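Local coordinates for angiotensin-converting enzyme (Anopheles gambiae, PDB 6S1Y), which probably removes dipeptides from the C-terminal ends of peptides, as a zinc metallopeptidase of the angiotensin-converting enzyme family, at residues G378-P381 against G382-E385; I362-Y365 against L366-H370. One frame throughout, in Å; residues are numbered along the deposited sequence.

Contact 1 (G378-P381 against G382-E385); sequences GANP and GFHE. With ZN (zinc ion), chain G; KSN ((2~{S})-2-[[(4~{S})-4-azanyl-5-oxidanyl-5-oxidanylidene-pentanoyl]amino]pentanedioic acid), chain H.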
loop_
_atom_site.group_PDB
_atom_site.type_symbol
_atom_site.label_atom_id
_atom_site.label_comp_id
_atom_site.label_asym_id
_atom_site.label_seq_id
_atom_site.Cartn_x
_atom_site.Cartn_y
_atom_site.Cartn_z
ATOM N N GLY A 378 7.079 -11.650 4.138
ATOM C CA GLY A 378 7.484 -11.498 2.751
ATOM C C GLY A 378 8.990 -11.600 2.566
ATOM O O GLY A 378 9.770 -11.418 3.492
ATOM N N ALA A 379 9.406 -11.949 1.346
ATOM C CA ALA A 379 10.831 -11.921 1.019
ATOM C C ALA A 379 11.419 -10.534 1.282
ATOM O O ALA A 379 12.531 -10.409 1.810
ATOM C CB ALA A 379 11.044 -12.351 -0.433
ATOM N N ASN A 380 10.690 -9.475 0.894
ATOM C CA ASN A 380 10.854 -8.138 1.477
ATOM C C ASN A 380 9.462 -7.508 1.519
ATOM O O ASN A 380 8.515 -8.077 0.960
ATOM C CB ASN A 380 11.868 -7.286 0.709
ATOM C CG ASN A 380 11.435 -6.952 -0.703
ATOM O OD1 ASN A 380 10.267 -6.613 -0.952
ATOM N ND2 ASN A 380 12.379 -7.033 -1.648
ATOM N N PRO A 381 9.279 -6.365 2.183
ATOM C CA PRO A 381 7.909 -5.835 2.351
ATOM C C PRO A 381 7.193 -5.561 1.048
ATOM O O PRO A 381 5.957 -5.523 1.033
ATOM C CB PRO A 381 8.119 -4.543 3.156
ATOM C CG PRO A 381 9.452 -4.742 3.852
ATOM C CD PRO A 381 10.280 -5.582 2.926
ATOM N N GLY A 382 7.915 -5.377 -0.057
ATOM C CA GLY A 382 7.260 -5.151 -1.329
ATOM C C GLY A 382 6.676 -6.399 -1.939
ATOM O O GLY A 382 5.673 -6.327 -2.662
ATOM N N PHE A 383 7.279 -7.558 -1.688
ATOM C CA PHE A 383 6.658 -8.794 -2.158
ATOM C C PHE A 383 5.250 -8.947 -1.596
ATOM O O PHE A 383 4.326 -9.338 -2.313
ATOM C CB PHE A 383 7.490 -10.008 -1.760
ATOM C CG PHE A 383 8.664 -10.268 -2.650
ATOM C CD1 PHE A 383 9.627 -9.303 -2.845
ATOM C CD2 PHE A 383 8.822 -11.507 -3.247
ATOM C CE1 PHE A 383 10.714 -9.548 -3.642
ATOM C CE2 PHE A 383 9.909 -11.769 -4.035
ATOM C CZ PHE A 383 10.863 -10.790 -4.243
ATOM N N HIS A 384 5.059 -8.646 -0.310
ATOM C CA HIS A 384 3.739 -8.821 0.292
ATOM C C HIS A 384 2.695 -7.930 -0.361
ATOM O O HIS A 384 1.558 -8.359 -0.601
ATOM C CB HIS A 384 3.800 -8.522 1.777
ATOM C CG HIS A 384 3.330 -9.654 2.621
ATOM N ND1 HIS A 384 2.019 -10.075 2.629
ATOM C CD2 HIS A 384 3.996 -10.475 3.465
ATOM C CE1 HIS A 384 1.890 -11.091 3.460
ATOM N NE2 HIS A 384 3.076 -11.356 3.978
ATOM N N GLU A 385 3.063 -6.670 -0.650
ATOM C CA GLU A 385 2.122 -5.744 -1.273
ATOM C C GLU A 385 1.879 -6.070 -2.739
ATOM O O GLU A 385 0.834 -5.711 -3.278
ATOM C CB GLU A 385 2.652 -4.313 -1.114
ATOM C CG GLU A 385 2.970 -3.941 0.326
ATOM C CD GLU A 385 1.761 -4.097 1.224
ATOM O OE1 GLU A 385 0.627 -4.037 0.707
ATOM O OE2 GLU A 385 1.962 -4.301 2.434
HETATM ZN ZN ZN G . -1.099 -4.340 1.530
HETATM C C10 KSN H . -1.534 -2.414 7.749
HETATM C C13 KSN H . -2.349 -2.927 3.201
HETATM C C17 KSN H . -3.198 2.920 0.396
HETATM C C02 KSN H . -2.974 1.589 -0.332
HETATM C C03 KSN H . -2.784 0.359 0.567
HETATM C C04 KSN H . -3.304 0.456 1.991
HETATM C C05 KSN H . -4.388 -0.585 2.375
HETATM C C07 KSN H . -2.896 -1.793 4.104
HETATM C C08 KSN H . -2.955 -2.162 5.580
HETATM C C09 KSN H . -1.561 -2.347 6.210
HETATM N N01 KSN H . -1.800 1.680 -1.209
HETATM N N06 KSN H . -4.181 -1.598 3.420
HETATM O O11 KSN H . -2.521 -1.968 8.413
HETATM O O12 KSN H . -0.528 -2.899 8.374
HETATM O O14 KSN H . -3.159 -3.800 2.785
HETATM O O15 KSN H . -1.155 -2.977 2.848
HETATM O O16 KSN H . -5.461 -0.523 1.853
HETATM O O18 KSN H . -4.379 3.222 0.716
HETATM O O19 KSN H . -2.283 3.736 0.687
HETATM O O HOH W 1 4.322 -5.334 3.327
#
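Ala379 lays its CB over the centre of one face of the Phe383 ring, a CH-pi contact 3.7 Å from the centroid and 13° off the ring normal. At the ring's edge, near its plane, comes Asn380 OD1, 3.4 Å from Phe383 CD1; the amide and ring planes stand nearly perpendicular, and Asn380 ND2 lies beside Phe383 CE1. The edge of the His384 imidazole meets the loop backbone, CD2 lying 3.4 Å from Gly378 N.

Asn380 is the N-cap of the helix that starts at Pro381. Its CG sits between the backbone N and the carbonyl carbon (chi1 65°), which swings the amide back over the first turn. OD1 there accepts Gly382 N at 2.8 Å and Phe383 N at 3.2 Å, the second donor tilted further from the carbonyl plane; Phe383 N also makes a weak bond to Asn380 O. One side-chain oxygen thus receives two backbone N-H groups at the helix start, as in a typical N-cap.

One turn on, Glu385 bends at chi2 and binds the zinc ion through OE1 at 1.9 Å, completing the protein ligands with His357 and His361; the bound gamma-glutamyl dipeptide adds its carboxylate. The other oxygen, OE2, accepts a 2.7 Å bond from water 1, which also donates to Pro381 O and so ties the metal ligand to the helix start.

Helix 554-562 packs on Ala379, Asn380 and Phe383 through Trp554, helix 495-514 meets Pro381 and Glu385, and His384 reaches back to His361 and Tyr368 on helix 349-368.

Contact 2 (I362-Y365 against L366-H370); sequences IQYY and LQYQH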
loop_
_atom_site.group_PDB
_atom_site.type_symbol
_atom_site.label_atom_id
_atom_site.label_comp_id
_atom_site.label_asym_id
_atom_site.label_seq_id
_atom_site.Cartn_x
_atom_site.Cartn_y
_atom_site.Cartn_z
ATOM N N ILE A 362 -3.493 -12.500 2.362
ATOM C CA ILE A 362 -3.975 -13.741 2.966
ATOM C C ILE A 362 -3.313 -14.947 2.305
ATOM O O ILE A 362 -2.765 -15.823 2.981
ATOM C CB ILE A 362 -5.508 -13.837 2.871
ATOM C CG1 ILE A 362 -6.183 -12.734 3.680
ATOM C CG2 ILE A 362 -5.969 -15.211 3.366
ATOM C CD1 ILE A 362 -5.934 -12.801 5.161
ATOM N N GLN A 363 -3.342 -15.000 0.967
ATOM C CA GLN A 363 -2.745 -16.120 0.252
ATOM C C GLN A 363 -1.276 -16.274 0.614
ATOM O O GLN A 363 -0.773 -17.393 0.749
ATOM C CB GLN A 363 -2.903 -15.924 -1.250
ATOM C CG GLN A 363 -2.351 -17.071 -2.082
ATOM C CD GLN A 363 -3.127 -18.372 -1.882
ATOM O OE1 GLN A 363 -2.540 -19.458 -1.898
ATOM N NE2 GLN A 363 -4.448 -18.261 -1.703
ATOM N N TYR A 364 -0.559 -15.169 0.756
ATOM C CA TYR A 364 0.844 -15.267 1.128
ATOM C C TYR A 364 0.959 -15.912 2.506
ATOM O O TYR A 364 1.740 -16.850 2.704
ATOM C CB TYR A 364 1.472 -13.875 1.092
ATOM C CG TYR A 364 2.957 -13.764 0.745
ATOM C CD1 TYR A 364 3.823 -14.845 0.829
ATOM C CD2 TYR A 364 3.483 -12.532 0.338
ATOM C CE1 TYR A 364 5.192 -14.702 0.521
ATOM C CE2 TYR A 364 4.823 -12.378 0.018
ATOM C CZ TYR A 364 5.684 -13.457 0.112
ATOM O OH TYR A 364 7.016 -13.246 -0.213
ATOM N N TYR A 365 0.151 -15.435 3.465
ATOM C CA TYR A 365 0.093 -16.059 4.783
ATOM C C TYR A 365 -0.088 -17.573 4.652
ATOM O O TYR A 365 0.672 -18.357 5.236
ATOM C CB TYR A 365 -1.054 -15.456 5.609
ATOM C CG TYR A 365 -0.979 -13.954 5.930
ATOM C CD1 TYR A 365 0.232 -13.264 5.945
ATOM C CD2 TYR A 365 -2.142 -13.237 6.210
ATOM C CE1 TYR A 365 0.283 -11.913 6.234
ATOM C CE2 TYR A 365 -2.100 -11.882 6.513
ATOM C CZ TYR A 365 -0.891 -11.226 6.520
ATOM O OH TYR A 365 -0.873 -9.878 6.810
ATOM N N LEU A 366 -1.085 -18.003 3.864
ATOM C CA LEU A 366 -1.383 -19.427 3.756
ATOM C C LEU A 366 -0.228 -20.191 3.132
ATOM O O LEU A 366 0.041 -21.331 3.525
ATOM C CB LEU A 366 -2.666 -19.649 2.959
ATOM C CG LEU A 366 -3.912 -19.107 3.663
ATOM C CD1 LEU A 366 -5.094 -19.067 2.713
ATOM C CD2 LEU A 366 -4.278 -19.945 4.919
ATOM N N GLN A 367 0.504 -19.569 2.202
ATOM C CA GLN A 367 1.561 -20.287 1.494
ATOM C C GLN A 367 2.804 -20.503 2.352
ATOM O O GLN A 367 3.559 -21.447 2.100
ATOM C CB GLN A 367 1.955 -19.541 0.216
ATOM C CG GLN A 367 0.897 -19.589 -0.870
ATOM C CD GLN A 367 0.729 -20.990 -1.447
ATOM O OE1 GLN A 367 1.709 -21.695 -1.668
ATOM N NE2 GLN A 367 -0.511 -21.386 -1.694
ATOM N N TYR A 368 3.068 -19.650 3.337
ATOM C CA TYR A 368 4.277 -19.821 4.134
ATOM C C TYR A 368 3.996 -20.158 5.601
ATOM O O TYR A 368 4.927 -20.165 6.410
ATOM C CB TYR A 368 5.188 -18.583 4.016
ATOM C CG TYR A 368 4.686 -17.231 4.521
ATOM C CD1 TYR A 368 4.145 -17.076 5.796
ATOM C CD2 TYR A 368 4.831 -16.081 3.736
ATOM C CE1 TYR A 368 3.719 -15.821 6.258
ATOM C CE2 TYR A 368 4.406 -14.831 4.185
ATOM C CZ TYR A 368 3.865 -14.702 5.448
ATOM O OH TYR A 368 3.460 -13.459 5.890
ATOM N N GLN A 369 2.752 -20.483 5.951
ATOM C CA GLN A 369 2.421 -20.744 7.347
ATOM C C GLN A 369 3.080 -22.007 7.896
ATOM O O GLN A 369 3.120 -22.172 9.120
ATOM C CB GLN A 369 0.911 -20.835 7.525
ATOM C CG GLN A 369 0.230 -21.977 6.813
ATOM C CD GLN A 369 -1.248 -22.035 7.149
ATOM O OE1 GLN A 369 -1.716 -21.322 8.038
ATOM N NE2 GLN A 369 -1.990 -22.871 6.444
ATOM N N HIS A 370 3.609 -22.880 7.035
ATOM C CA HIS A 370 4.364 -24.043 7.483
ATOM C C HIS A 370 5.789 -23.702 7.892
ATOM O O HIS A 370 6.502 -24.582 8.380
ATOM C CB HIS A 370 4.421 -25.090 6.369
ATOM C CG HIS A 370 5.253 -24.657 5.205
ATOM N ND1 HIS A 370 4.720 -23.997 4.115
ATOM C CD2 HIS A 370 6.590 -24.735 4.986
ATOM C CE1 HIS A 370 5.690 -23.716 3.259
ATOM N NE2 HIS A 370 6.835 -24.147 3.765
#
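Tyr364 and Tyr368, one helical turn apart, meet obliquely at the apolar centre, with ring centroids 5.1 Å apart and planes at 55°; their closest carbons are Tyr364 CD1 and Tyr368 CD2. Tyr368 holds its CG between the backbone N and the carbonyl carbon (chi1 63°), which folds the ring back along the helix. One of its faces lies over Tyr365 CA, a CH-pi contact 4.2 Å from the centroid, and over Tyr364 O near the rim. The Tyr365 ring runs alongside, pointing the same way, and takes Tyr368 OH at its edge, 3.2 Å from Tyr365 CD1. Further round the helix, Ile362 CG2 and Leu366 CD1 touch at 4.0 Å, both side chains facing strand 339-342.

At the polar edge, Gln367 NE2 donates to Gln363 OE1 over 2.8 Å with an N-H...O angle of 155°, the two amides nearly coplanar. Backbone bonds from Leu366 N to Ile362 O and from Tyr368 N to Tyr364 O continue the i to i+4 pattern through Tyr368.

The tyrosine hydroxyls bond outside the turn and tie the C-terminal part of the zinc-site helix to the start of helix 381-395 and the loop before it (Tyr368 OH to His384 NE2, Tyr364 OH to Ala379 N) and to strand 329-332 (Tyr365 OH to Ala330 O). The Gln367-Gln363 bond, with Gln363 NE2 bound to Thr303 O, gives partners to both polar atoms of the buried Gln363 amide.

Overall arrangement
Both contacts are largely buried, but contact 1 lies deeper, its centre about 11 Å from the centre of the chain against about 19 Å for contact 2. They hold opposite ends of successive helices: contact 2 the C-terminal part of 349-368, which carries the zinc-binding HExxH histidines, and contact 1 the start of 381-395, which supplies the third protein ligand. Capping, a water bridge and metal coordination mark contact 1; aromatic packing and an amide pair mark contact 2. They touch directly, the tyrosines of contact 2 lying against the His384 and Ala379 side of contact 1, with His384 CE1 packed 3.3 Å from Tyr365 CE1.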